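Mitotic checkpoint control protein kinase BUB1 (Drosophila melanogaster, PDB 6JKM) probably acts as an ATP-binding protein kinase of the mitotic checkpoint, here as its kinase-domain part with ADP and magnesium bound. Local coordinates at residues Lys80-Lys85 with Val128-Phe133; Ser113-Asp118 with Gln204-Gly209; Ile183-Phe188 with Val253-Val258; Asp168-Leu173 with Leu247-Leu252. All coordinates share one frame; numbering follows the deposited sequence.

Contact 1: Lys80-Lys85 with Val128-Phe133; sequences KKVALK and VYISEF. With ADP (adenosine-5'-diphosphate), chain B.
Ala83 and Ser131 form a hydrogen-bonded pair between antiparallel strands of the N-lobe sheet of the kinase domain. Ala83 N donates to Ser131 O at 2.8 Å, and Ser131 N returns a bond to Ala83 O. Lys85 and Tyr129 repeat this exchange, with Lys85 N to Tyr129 O also at 2.8 Å. Past the end of the second strand, Phe133 N reaches Lys81 O, but from above the carbonyl plane.

The apolar contacts differ along the strands. Leu84 and Ile130 lie side by side and point the same way, with Leu84 CD2 on Ile130 CD1 at 3.7 Å. Ile130 CG2 also touches Val82 CB. Strand 47-51 packs on this face through Leu49 and Val51. Phe133 has its CG anti to the backbone N (chi1 -175°). That turn brings ring atom CD2 against Lys81 CD and sets CD1 3.5 Å from ADP N1. An alanine at this position would remove the ring, which would probably leave the Lys81 chain and the adenine around N1 and C2 without a shared apolar neighbour.

The polar contacts to the nucleotide come from both strands. Glu132 O accepts from ADP N6 at 2.8 Å, and Ser134 N also bonds the ligand. Ala83 CB presses on the adenine. The extended Lys85 chain carries NZ to ADP O1A at 2.7 Å, and NZ also bonds O3A and O2B. Glu94 of helix 92-104 forms a salt bridge with the same NZ. The chemistry implies a clamp: backbone and apolar groups hold the base, while a glutamate-anchored lysine grips both phosphates.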
# COMPACT_ATOMS: atom_id res chain seq x y z
N LYS A 80 -21.97 -0.82 9.48
CA LYS A 80 -20.69 -1.13 8.84
C LYS A 80 -19.50 -1.07 9.80
O LYS A 80 -19.40 -0.16 10.62
CB LYS A 80 -20.46 -0.19 7.66
CG LYS A 80 -21.20 -0.61 6.40
CD LYS A 80 -21.43 0.56 5.43
CE LYS A 80 -21.60 0.06 4.00
NZ LYS A 80 -22.11 1.15 3.10
N LYS A 81 -18.61 -2.05 9.69
CA LYS A 81 -17.37 -2.08 10.46
C LYS A 81 -16.39 -1.08 9.88
O LYS A 81 -16.25 -0.95 8.67
CB LYS A 81 -16.75 -3.47 10.44
CG LYS A 81 -17.09 -4.37 11.60
CD LYS A 81 -16.36 -5.71 11.43
CE LYS A 81 -16.58 -6.63 12.61
NZ LYS A 81 -15.80 -7.91 12.44
N VAL A 82 -15.68 -0.38 10.76
CA VAL A 82 -14.75 0.64 10.33
C VAL A 82 -13.40 0.48 11.03
O VAL A 82 -13.31 -0.09 12.12
CB VAL A 82 -15.27 2.07 10.62
CG1 VAL A 82 -16.57 2.37 9.84
CG2 VAL A 82 -15.46 2.29 12.13
N ALA A 83 -12.35 0.99 10.39
CA ALA A 83 -11.08 1.22 11.07
C ALA A 83 -11.04 2.65 11.55
O ALA A 83 -11.49 3.56 10.85
CB ALA A 83 -9.90 0.94 10.15
N LEU A 84 -10.50 2.86 12.75
CA LEU A 84 -10.31 4.21 13.26
C LEU A 84 -8.82 4.41 13.46
O LEU A 84 -8.20 3.69 14.22
CB LEU A 84 -11.09 4.43 14.56
CG LEU A 84 -12.60 4.19 14.41
CD1 LEU A 84 -13.01 2.88 15.04
CD2 LEU A 84 -13.41 5.35 15.01
N LYS A 85 -8.24 5.35 12.74
CA LYS A 85 -6.79 5.54 12.81
C LYS A 85 -6.48 6.86 13.48
O LYS A 85 -6.86 7.92 12.98
CB LYS A 85 -6.16 5.47 11.42
CG LYS A 85 -4.63 5.60 11.43
CD LYS A 85 -4.06 5.45 10.00
CE LYS A 85 -2.54 5.53 10.02
NZ LYS A 85 -1.95 5.07 8.71
N VAL A 128 -8.25 11.70 13.96
CA VAL A 128 -8.79 10.34 13.81
C VAL A 128 -9.42 10.20 12.42
O VAL A 128 -10.32 10.96 12.07
CB VAL A 128 -9.86 10.00 14.87
CG1 VAL A 128 -10.44 8.62 14.59
CG2 VAL A 128 -9.27 10.04 16.29
N TYR A 129 -8.93 9.26 11.62
CA TYR A 129 -9.49 8.98 10.31
C TYR A 129 -10.27 7.66 10.33
O TYR A 129 -9.78 6.64 10.83
CB TYR A 129 -8.39 8.96 9.24
CG TYR A 129 -7.66 10.29 9.13
CD1 TYR A 129 -8.38 11.48 9.11
CD2 TYR A 129 -6.27 10.36 9.05
CE1 TYR A 129 -7.73 12.71 9.03
CE2 TYR A 129 -5.61 11.60 8.97
CZ TYR A 129 -6.34 12.76 8.97
OH TYR A 129 -5.70 13.98 8.90
N ILE A 130 -11.46 7.70 9.76
CA ILE A 130 -12.34 6.53 9.72
C ILE A 130 -12.52 6.00 8.30
O ILE A 130 -12.87 6.76 7.39
CB ILE A 130 -13.71 6.88 10.32
CG1 ILE A 130 -13.51 7.34 11.77
CG2 ILE A 130 -14.66 5.70 10.24
CD1 ILE A 130 -14.80 7.72 12.53
N SER A 131 -12.30 4.71 8.10
CA SER A 131 -12.43 4.12 6.77
C SER A 131 -13.01 2.71 6.88
O SER A 131 -13.12 2.16 7.96
CB SER A 131 -11.07 4.07 6.07
OG SER A 131 -10.13 3.41 6.90
N GLU A 132 -13.38 2.13 5.73
CA GLU A 132 -13.91 0.77 5.70
C GLU A 132 -12.92 -0.24 6.29
O GLU A 132 -11.74 -0.25 5.94
CB GLU A 132 -14.28 0.38 4.26
CG GLU A 132 -14.87 -1.02 4.16
CD GLU A 132 -15.09 -1.48 2.72
OE1 GLU A 132 -14.92 -0.68 1.78
OE2 GLU A 132 -15.43 -2.67 2.54
N PHE A 133 -13.40 -1.08 7.21
CA PHE A 133 -12.61 -2.14 7.82
C PHE A 133 -12.59 -3.40 6.95
O PHE A 133 -13.64 -3.86 6.50
CB PHE A 133 -13.19 -2.48 9.20
CG PHE A 133 -12.37 -3.49 9.98
CD1 PHE A 133 -11.21 -3.10 10.63
CD2 PHE A 133 -12.77 -4.81 10.08
CE1 PHE A 133 -10.47 -4.01 11.36
CE2 PHE A 133 -12.04 -5.72 10.81
CZ PHE A 133 -10.89 -5.32 11.46
PB ADP B . 0.58 2.85 10.16
O1B ADP B . 0.78 2.92 11.64
O2B ADP B . 0.72 4.21 9.50
O3B ADP B . 1.40 1.75 9.50
PA ADP B . -1.76 1.68 8.86
O1A ADP B . -2.85 2.59 8.30
O2A ADP B . -0.79 0.97 7.94
O3A ADP B . -0.99 2.45 10.06
O5' ADP B . -2.47 0.50 9.71
C5' ADP B . -1.68 -0.39 10.51
C4' ADP B . -2.24 -1.81 10.44
O4' ADP B . -3.59 -1.84 10.96
C3' ADP B . -2.39 -2.31 9.02
O3' ADP B . -1.20 -2.90 8.52
C2' ADP B . -3.50 -3.33 9.18
O2' ADP B . -2.89 -4.54 9.68
C1' ADP B . -4.42 -2.73 10.23
N9 ADP B . -5.43 -1.93 9.48
C8 ADP B . -5.31 -0.62 9.13
N7 ADP B . -6.40 -0.20 8.43
C5 ADP B . -7.23 -1.25 8.32
C6 ADP B . -8.56 -1.49 7.72
N6 ADP B . -9.24 -0.51 7.06
N1 ADP B . -9.07 -2.74 7.84
C2 ADP B . -8.44 -3.73 8.49
N3 ADP B . -7.23 -3.57 9.07
C4 ADP B . -6.59 -2.38 9.01

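Contact 2: Ser113-Asp118 with Gln204-Gly209; sequences SYAHID and QLIDFG. With MG (magnesium ion), chain C; MG (magnesium ion), chain D; ADP (adenosine-5'-diphosphate), chain B.
Tyr114 and Leu205 form a single backbone bridge, in which Leu205 N donates to Ser113 O and Ala115 N donates to Leu205 O at 3.0 Å, nearly straight at 174°. Gln204 runs alongside this bridge. Its CG is anti to the backbone N (chi1 -178°), and the extended chain lies along the backbone, with CG 3.5 Å from Ala115 N. Its amide NE2 is held by Pro112 O. A water that accepts from His116 N also accepts a weak bond from NE2.

The small Ala115 CB meets two side chains of the other segment. Ile206 CG2 is at 3.9 Å from it, and Phe208 CE2 at 4.2 Å. Phe208 also places CZ at the edge of the Tyr114 ring. Tyr114 OH bonds Ile169 O in helix 156-175. Phe208 packs on Ile97 and Ile101 of helix 92-104 and meets the His180 ring.

Asp207 turns away from Ser113-Asp118, and its carboxylate binds the metals. Its OD1 bridges two magnesium ions, at 2.2 Å from the one it shares with Asn187. OD2 joins OD1 on the second ion. ADP phosphate oxygens and waters add further ligands to both ions.

Residues 207-209 are thus the DFG motif of protein kinases. The aspartate on the metals and the phenylalanine against helix 92-104 are consistent with the DFG-in state.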
# COMPACT_ATOMS: atom_id res chain seq x y z
N SER A 113 -9.61 0.11 -4.70
CA SER A 113 -8.28 -0.35 -4.35
C SER A 113 -7.39 0.72 -3.70
O SER A 113 -6.19 0.49 -3.49
CB SER A 113 -7.60 -0.94 -5.58
OG SER A 113 -7.30 0.07 -6.51
N TYR A 114 -7.97 1.87 -3.36
CA TYR A 114 -7.30 2.86 -2.52
C TYR A 114 -8.18 3.23 -1.36
O TYR A 114 -9.33 3.62 -1.57
CB TYR A 114 -6.95 4.13 -3.31
CG TYR A 114 -6.26 3.80 -4.61
CD1 TYR A 114 -4.91 3.47 -4.63
CD2 TYR A 114 -6.97 3.76 -5.80
CE1 TYR A 114 -4.28 3.10 -5.81
CE2 TYR A 114 -6.34 3.41 -6.98
CZ TYR A 114 -5.00 3.10 -6.98
OH TYR A 114 -4.37 2.74 -8.16
N ALA A 115 -7.63 3.14 -0.15
CA ALA A 115 -8.34 3.56 1.07
C ALA A 115 -9.06 4.88 0.88
O ALA A 115 -8.52 5.82 0.29
CB ALA A 115 -7.37 3.67 2.24
N HIS A 116 -10.30 4.94 1.37
CA HIS A 116 -11.10 6.16 1.33
C HIS A 116 -11.44 6.58 2.77
O HIS A 116 -11.99 5.80 3.55
CB HIS A 116 -12.37 5.96 0.50
CG HIS A 116 -13.29 7.14 0.49
ND1 HIS A 116 -14.30 7.30 1.42
CD2 HIS A 116 -13.37 8.21 -0.33
CE1 HIS A 116 -14.94 8.43 1.18
NE2 HIS A 116 -14.40 9.00 0.12
N ILE A 117 -11.09 7.80 3.14
CA ILE A 117 -11.40 8.32 4.47
C ILE A 117 -12.84 8.82 4.43
O ILE A 117 -13.16 9.82 3.78
CB ILE A 117 -10.39 9.41 4.87
CG1 ILE A 117 -9.02 8.74 5.13
CG2 ILE A 117 -10.85 10.18 6.14
CD1 ILE A 117 -7.92 9.72 5.52
N ASP A 118 -13.72 8.06 5.07
CA ASP A 118 -15.15 8.38 5.11
C ASP A 118 -15.43 9.57 6.02
O ASP A 118 -16.32 10.38 5.77
CB ASP A 118 -15.94 7.17 5.62
CG ASP A 118 -15.87 6.00 4.67
OD1 ASP A 118 -15.75 6.20 3.45
OD2 ASP A 118 -15.93 4.85 5.17
N GLN A 204 -6.49 -3.62 -1.54
CA GLN A 204 -6.59 -2.17 -1.34
C GLN A 204 -5.29 -1.66 -0.73
O GLN A 204 -4.78 -2.21 0.24
CB GLN A 204 -7.77 -1.81 -0.44
CG GLN A 204 -7.96 -0.30 -0.22
CD GLN A 204 -9.10 -0.03 0.74
OE1 GLN A 204 -8.92 -0.04 1.96
NE2 GLN A 204 -10.29 0.20 0.19
N LEU A 205 -4.74 -0.62 -1.34
CA LEU A 205 -3.57 0.05 -0.81
C LEU A 205 -4.02 1.08 0.24
O LEU A 205 -4.94 1.86 0.00
CB LEU A 205 -2.81 0.73 -1.95
CG LEU A 205 -1.54 1.50 -1.63
CD1 LEU A 205 -0.47 0.55 -1.09
CD2 LEU A 205 -1.06 2.22 -2.89
N ILE A 206 -3.36 1.07 1.39
CA ILE A 206 -3.67 1.97 2.50
C ILE A 206 -2.41 2.67 2.98
O ILE A 206 -1.31 2.40 2.50
CB ILE A 206 -4.30 1.21 3.69
CG1 ILE A 206 -3.27 0.28 4.33
CG2 ILE A 206 -5.51 0.39 3.24
CD1 ILE A 206 -3.69 -0.28 5.70
N ASP A 207 -2.58 3.56 3.96
CA ASP A 207 -1.48 4.20 4.68
C ASP A 207 -0.67 5.10 3.75
O ASP A 207 0.46 4.78 3.38
CB ASP A 207 -0.58 3.15 5.33
CG ASP A 207 0.41 3.75 6.31
OD1 ASP A 207 1.27 3.00 6.82
OD2 ASP A 207 0.33 4.97 6.57
N PHE A 208 -1.25 6.25 3.41
CA PHE A 208 -0.58 7.24 2.58
C PHE A 208 0.17 8.29 3.42
O PHE A 208 0.40 9.41 2.96
CB PHE A 208 -1.60 7.91 1.67
CG PHE A 208 -2.33 6.93 0.81
CD1 PHE A 208 -1.69 6.31 -0.25
CD2 PHE A 208 -3.64 6.60 1.07
CE1 PHE A 208 -2.34 5.38 -1.03
CE2 PHE A 208 -4.30 5.67 0.28
CZ PHE A 208 -3.65 5.06 -0.77
N GLY A 209 0.56 7.90 4.63
CA GLY A 209 1.21 8.82 5.56
C GLY A 209 2.49 9.48 5.05
O GLY A 209 2.76 10.63 5.38
MG MG C . 1.12 0.96 7.52
MG MG D . 2.07 4.78 7.96
PB ADP B . 0.58 2.85 10.16
O1B ADP B . 0.78 2.92 11.64
O2B ADP B . 0.72 4.21 9.50
O3B ADP B . 1.40 1.75 9.50
PA ADP B . -1.76 1.68 8.86
O1A ADP B . -2.85 2.59 8.30
O2A ADP B . -0.79 0.97 7.94
O3A ADP B . -0.99 2.45 10.06
O5' ADP B . -2.47 0.50 9.71
C5' ADP B . -1.68 -0.39 10.51
C4' ADP B . -2.24 -1.81 10.44
O4' ADP B . -3.59 -1.84 10.96
C3' ADP B . -2.39 -2.31 9.02
O3' ADP B . -1.20 -2.90 8.52
C2' ADP B . -3.50 -3.33 9.18
O2' ADP B . -2.89 -4.54 9.68
C1' ADP B . -4.42 -2.73 10.23
N9 ADP B . -5.43 -1.93 9.48
C8 ADP B . -5.31 -0.62 9.13
N7 ADP B . -6.40 -0.20 8.43
C5 ADP B . -7.23 -1.25 8.32
C6 ADP B . -8.56 -1.49 7.72
N6 ADP B . -9.24 -0.51 7.06
N1 ADP B . -9.07 -2.74 7.84
C2 ADP B . -8.44 -3.73 8.49
N3 ADP B . -7.23 -3.57 9.07
C4 ADP B . -6.59 -2.38 9.01
O HOH W 1 -11.56 2.51 2.25
O HOH W 2 1.17 -0.93 8.33
O HOH W 3 2.99 0.86 7.39
O HOH W 4 2.64 6.58 8.09
O HOH W 5 3.64 3.83 8.52

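Contact 3: Ile183-Phe188 with Val253-Val258; sequences IKPDNF and VSVMHV. With MG (magnesium ion), chain C; ADP (adenosine-5'-diphosphate), chain B.
Val255 lies against Pro185, where the catalytic loop of the protein kinase fold rests on helix 246-261 in the C-lobe. Val255 has the most surface buried here. Its CG2 is the branch that touches, 3.6 Å from Lys184 CA. The same methyl reaches Pro185 CD at 3.9 Å. The two side chains slide past each other in opposite directions. Val255 CG1 is anti to the backbone N (chi1 178°), which leaves CG2 beside that N and turned to the loop. The Ile183 side chain crosses that of Val255 at about a right angle, with Ile183 CG2 4.0 Å from Val255 CG2.

Pro185 is the main loop partner. Its CG also stands against Val258 CB at 3.9 Å, one helical turn beyond Val255, and is at similar range from both Val258 methyls. Leu139 and Ile140 of helix 139-150 touch Pro185 as well. The proline is thus wedged between two helices. The contact with helix 246-261 is mainly apolar, made by carbon atoms of valine, proline and isoleucine side chains and of the Lys184 backbone.

The loop bends at Pro185-Asp186 as a short 3-10 segment. Asn187 N bonds Lys184 O at 2.9 Å, which helps close the turn. The next residues then face the nucleotide. Asp186 O accepts from ADP O3' at 2.8 Å. Asn187 ND2 donates to Asp182 O and to a metal-bound water. Asn187 OD1 binds the magnesium ion directly at 2.1 Å.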
# COMPACT_ATOMS: atom_id res chain seq x y z
N ILE A 183 5.46 1.02 0.23
CA ILE A 183 4.92 -0.24 -0.27
C ILE A 183 5.49 -1.43 0.51
O ILE A 183 6.67 -1.74 0.39
CB ILE A 183 5.24 -0.44 -1.76
CG1 ILE A 183 4.66 0.73 -2.59
CG2 ILE A 183 4.70 -1.79 -2.26
CD1 ILE A 183 3.18 0.64 -2.80
N LYS A 184 4.66 -2.07 1.32
CA LYS A 184 5.06 -3.28 2.02
C LYS A 184 3.81 -4.11 2.27
O LYS A 184 2.70 -3.60 2.08
CB LYS A 184 5.82 -2.95 3.31
CG LYS A 184 5.15 -2.00 4.26
CD LYS A 184 6.07 -1.86 5.49
CE LYS A 184 6.00 -0.50 6.12
NZ LYS A 184 7.08 -0.32 7.17
N PRO A 185 3.96 -5.40 2.66
CA PRO A 185 2.75 -6.23 2.73
C PRO A 185 1.75 -5.72 3.75
O PRO A 185 0.54 -5.95 3.57
CB PRO A 185 3.30 -7.61 3.16
CG PRO A 185 4.76 -7.58 2.75
CD PRO A 185 5.17 -6.16 3.03
N ASP A 186 2.25 -5.02 4.78
CA ASP A 186 1.46 -4.37 5.82
C ASP A 186 0.45 -3.39 5.24
O ASP A 186 -0.62 -3.15 5.82
CB ASP A 186 2.38 -3.59 6.80
CG ASP A 186 3.59 -4.39 7.25
OD1 ASP A 186 3.67 -4.72 8.47
OD2 ASP A 186 4.42 -4.78 6.37
N ASN A 187 0.80 -2.76 4.12
CA ASN A 187 -0.06 -1.69 3.62
C ASN A 187 -0.94 -2.07 2.43
O ASN A 187 -1.50 -1.20 1.79
CB ASN A 187 0.80 -0.47 3.28
CG ASN A 187 1.39 0.18 4.53
OD1 ASN A 187 0.79 0.12 5.61
ND2 ASN A 187 2.57 0.79 4.39
N PHE A 188 -1.04 -3.37 2.15
CA PHE A 188 -2.07 -3.89 1.25
C PHE A 188 -3.07 -4.69 2.09
O PHE A 188 -2.66 -5.59 2.83
CB PHE A 188 -1.50 -4.81 0.16
CG PHE A 188 -0.84 -4.09 -1.00
CD1 PHE A 188 -1.61 -3.50 -2.00
CD2 PHE A 188 0.55 -4.04 -1.10
CE1 PHE A 188 -1.00 -2.85 -3.08
CE2 PHE A 188 1.17 -3.40 -2.18
CZ PHE A 188 0.38 -2.80 -3.17
N VAL A 253 8.62 -5.46 -5.37
CA VAL A 253 9.44 -6.66 -5.37
C VAL A 253 9.54 -7.22 -3.96
O VAL A 253 9.43 -8.42 -3.75
CB VAL A 253 10.85 -6.41 -5.93
CG1 VAL A 253 11.69 -7.68 -5.82
CG2 VAL A 253 10.76 -5.95 -7.37
N SER A 254 9.72 -6.33 -2.99
CA SER A 254 9.91 -6.79 -1.62
C SER A 254 8.64 -7.50 -1.14
O SER A 254 8.72 -8.53 -0.47
CB SER A 254 10.29 -5.62 -0.70
OG SER A 254 9.15 -4.95 -0.21
N VAL A 255 7.48 -6.99 -1.53
CA VAL A 255 6.22 -7.66 -1.19
C VAL A 255 6.10 -9.02 -1.87
O VAL A 255 5.69 -10.00 -1.24
CB VAL A 255 5.01 -6.81 -1.58
CG1 VAL A 255 3.71 -7.56 -1.27
CG2 VAL A 255 5.05 -5.47 -0.85
N MET A 256 6.44 -9.09 -3.15
CA MET A 256 6.37 -10.36 -3.88
C MET A 256 7.26 -11.39 -3.22
O MET A 256 6.91 -12.57 -3.11
CB MET A 256 6.77 -10.17 -5.35
CG MET A 256 5.75 -9.36 -6.15
SD MET A 256 6.36 -9.14 -7.83
CE MET A 256 5.13 -8.03 -8.52
N HIS A 257 8.42 -10.93 -2.76
CA HIS A 257 9.38 -11.78 -2.08
C HIS A 257 8.83 -12.36 -0.78
O HIS A 257 9.03 -13.55 -0.49
CB HIS A 257 10.66 -10.98 -1.81
CG HIS A 257 11.79 -11.82 -1.31
ND1 HIS A 257 11.89 -12.23 0.00
CD2 HIS A 257 12.87 -12.34 -1.95
CE1 HIS A 257 12.98 -12.96 0.15
NE2 HIS A 257 13.59 -13.05 -1.02
N VAL A 258 8.18 -11.52 0.02
CA VAL A 258 7.54 -11.98 1.25
C VAL A 258 6.44 -12.99 0.95
O VAL A 258 6.31 -13.99 1.67
CB VAL A 258 6.94 -10.79 2.06
CG1 VAL A 258 6.16 -11.29 3.27
CG2 VAL A 258 8.05 -9.85 2.52
MG MG C . 1.12 0.96 7.52
PB ADP B . 0.58 2.85 10.16
O1B ADP B . 0.78 2.92 11.64
O2B ADP B . 0.72 4.21 9.50
O3B ADP B . 1.40 1.75 9.50
PA ADP B . -1.76 1.68 8.86
O1A ADP B . -2.85 2.59 8.30
O2A ADP B . -0.79 0.97 7.94
O3A ADP B . -0.99 2.45 10.06
O5' ADP B . -2.47 0.50 9.71
C5' ADP B . -1.68 -0.39 10.51
C4' ADP B . -2.24 -1.81 10.44
O4' ADP B . -3.59 -1.84 10.96
C3' ADP B . -2.39 -2.31 9.02
O3' ADP B . -1.20 -2.90 8.52
C2' ADP B . -3.50 -3.33 9.18
O2' ADP B . -2.89 -4.54 9.68
C1' ADP B . -4.42 -2.73 10.23
N9 ADP B . -5.43 -1.93 9.48
C8 ADP B . -5.31 -0.62 9.13
N7 ADP B . -6.40 -0.20 8.43
C5 ADP B . -7.23 -1.25 8.32
C6 ADP B . -8.56 -1.49 7.72
N6 ADP B . -9.24 -0.51 7.06
N1 ADP B . -9.07 -2.74 7.84
C2 ADP B . -8.44 -3.73 8.49
N3 ADP B . -7.23 -3.57 9.07
C4 ADP B . -6.59 -2.38 9.01
O HOH W 3 2.99 0.86 7.39
O HOH W 2 1.17 -0.93 8.33

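Contact 4: Asp168-Leu173 with Leu247-Leu252; sequences DIVDHL and LDLYGL
Val170 and Leu252 reach toward each other tip to tip between two almost antiparallel helices of the C-lobe. Val170 CG2 meets both Leu252 methyls, with CD2 at 3.9 Å. Val170 CG1 touches Leu252 CD1 as well and adds Leu249 CD2 at 4.2 Å. With CG1 anti to the backbone N (chi1 168°) and CG2 beside that N, both branches reach Leu252, and CG1 alone reaches Leu249. A glycine at Val170 would remove both branches, and Leu249 and Leu252 would probably lose their shared partner and face a gap.

Leu173, one turn further on, adds a looser touch. Its CD2 comes to 4.4 Å from Asp248 OD2. The axes of segments 168-173 and 247-252 come no closer than 11.3 Å, and their directions differ by 174°. The contact therefore depends on side chains spanning a wide interval.

Further out, Leu310 of helix 310-323 packs on Val170 and on Leu249. Met166 and Leu167 touch Leu252. On the far side of the first helix, His172 ND1 donates to Asp168 O at 2.9 Å. His172 N reaches the same oxygen from the opposite face of its plane, so that carbonyl accepts two bonds.

Asp248 is the polar member of this buried group. Its OD2 accepts from His174 NE2 and His180 N, and its OD1 from Ala181 N. An aspartate at this helix position holds the catalytic loop backbone in many kinases. Apolar side chains thus join the two helices, and the buried carboxylate finds its partners in the loop and in His174.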
# COMPACT_ATOMS: atom_id res chain seq x y z
N ASP A 168 -1.22 -3.52 -11.01
CA ASP A 168 -2.28 -2.70 -11.58
C ASP A 168 -2.55 -1.50 -10.69
O ASP A 168 -2.75 -0.38 -11.16
CB ASP A 168 -3.55 -3.53 -11.75
CG ASP A 168 -4.24 -3.29 -13.08
OD1 ASP A 168 -3.62 -2.67 -13.98
OD2 ASP A 168 -5.40 -3.76 -13.23
N ILE A 169 -2.57 -1.74 -9.38
CA ILE A 169 -2.85 -0.68 -8.43
C ILE A 169 -1.73 0.36 -8.42
O ILE A 169 -1.99 1.56 -8.36
CB ILE A 169 -3.03 -1.27 -7.03
CG1 ILE A 169 -4.34 -2.08 -7.02
CG2 ILE A 169 -3.02 -0.17 -5.94
CD1 ILE A 169 -4.53 -2.95 -5.80
N VAL A 170 -0.48 -0.11 -8.46
CA VAL A 170 0.64 0.81 -8.45
C VAL A 170 0.70 1.58 -9.78
O VAL A 170 0.93 2.79 -9.79
CB VAL A 170 1.97 0.06 -8.16
CG1 VAL A 170 3.21 0.95 -8.43
CG2 VAL A 170 1.98 -0.41 -6.73
N ASP A 171 0.46 0.87 -10.89
CA ASP A 171 0.45 1.50 -12.22
C ASP A 171 -0.54 2.67 -12.26
O ASP A 171 -0.19 3.77 -12.70
CB ASP A 171 0.08 0.47 -13.30
CG ASP A 171 0.49 0.90 -14.70
OD1 ASP A 171 1.54 1.58 -14.84
OD2 ASP A 171 -0.21 0.55 -15.67
N HIS A 172 -1.77 2.46 -11.80
CA HIS A 172 -2.76 3.54 -11.79
C HIS A 172 -2.39 4.65 -10.81
O HIS A 172 -2.69 5.80 -11.06
CB HIS A 172 -4.16 3.01 -11.47
CG HIS A 172 -4.84 2.34 -12.62
ND1 HIS A 172 -4.63 1.01 -12.93
CD2 HIS A 172 -5.70 2.82 -13.55
CE1 HIS A 172 -5.34 0.70 -14.00
NE2 HIS A 172 -6.00 1.78 -14.39
N LEU A 173 -1.76 4.30 -9.69
CA LEU A 173 -1.34 5.31 -8.71
C LEU A 173 -0.28 6.23 -9.31
O LEU A 173 -0.35 7.45 -9.18
CB LEU A 173 -0.79 4.64 -7.45
CG LEU A 173 -0.38 5.58 -6.30
CD1 LEU A 173 -1.58 6.24 -5.66
CD2 LEU A 173 0.42 4.82 -5.27
N LEU A 247 11.22 3.90 -6.11
CA LEU A 247 11.08 3.50 -4.71
C LEU A 247 9.89 2.55 -4.51
O LEU A 247 9.99 1.57 -3.76
CB LEU A 247 10.94 4.73 -3.81
CG LEU A 247 10.83 4.49 -2.30
CD1 LEU A 247 12.09 3.79 -1.77
CD2 LEU A 247 10.57 5.80 -1.54
N ASP A 248 8.78 2.83 -5.19
CA ASP A 248 7.59 1.97 -5.11
C ASP A 248 7.81 0.64 -5.81
O ASP A 248 7.26 -0.39 -5.41
CB ASP A 248 6.38 2.66 -5.74
CG ASP A 248 5.70 3.64 -4.82
OD1 ASP A 248 6.08 3.77 -3.63
OD2 ASP A 248 4.74 4.27 -5.30
N LEU A 249 8.58 0.67 -6.90
CA LEU A 249 8.80 -0.53 -7.69
C LEU A 249 9.71 -1.49 -6.93
O LEU A 249 9.52 -2.70 -6.96
CB LEU A 249 9.36 -0.17 -9.07
CG LEU A 249 8.47 0.80 -9.87
CD1 LEU A 249 9.03 1.03 -11.27
CD2 LEU A 249 7.03 0.29 -9.93
N TYR A 250 10.68 -0.93 -6.21
CA TYR A 250 11.48 -1.69 -5.26
C TYR A 250 10.59 -2.34 -4.20
O TYR A 250 10.70 -3.53 -3.94
CB TYR A 250 12.54 -0.78 -4.61
CG TYR A 250 13.38 -1.46 -3.54
CD1 TYR A 250 13.00 -1.40 -2.20
CD2 TYR A 250 14.55 -2.16 -3.86
CE1 TYR A 250 13.75 -2.01 -1.22
CE2 TYR A 250 15.31 -2.79 -2.87
CZ TYR A 250 14.89 -2.71 -1.55
OH TYR A 250 15.62 -3.31 -0.55
N GLY A 251 9.68 -1.56 -3.60
CA GLY A 251 8.74 -2.08 -2.61
C GLY A 251 7.85 -3.21 -3.12
O GLY A 251 7.55 -4.16 -2.38
N LEU A 252 7.42 -3.12 -4.38
CA LEU A 252 6.61 -4.17 -5.01
C LEU A 252 7.34 -5.50 -5.02
O LEU A 252 6.76 -6.54 -4.74
CB LEU A 252 6.24 -3.82 -6.45
CG LEU A 252 4.92 -3.08 -6.66
CD1 LEU A 252 4.64 -2.93 -8.16
CD2 LEU A 252 3.77 -3.81 -5.98

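All four contacts lie within the kinase domain. Contact 1 belongs to the N-lobe sheet, on strands 81-87 and 127-132. Contacts 3 and 4 lie in the C-lobe and share helix 246-261, with centres 10 Å apart. Contact 2 stands between them and contact 1, its centre 11 Å from contact 1 and 15 Å from contact 3. Contacts 1 and 4 are farthest apart, about 24 Å between centres. Along the chain, contact 1 closes before contacts 3 and 4 open, whereas the segments of contact 2 alternate with those of each other contact. ADP touches contacts 1, 2 and 3, and one magnesium ion joins 2 and 3. The nucleotide site therefore draws on both lobes, while contact 4 lies away from the nucleotide.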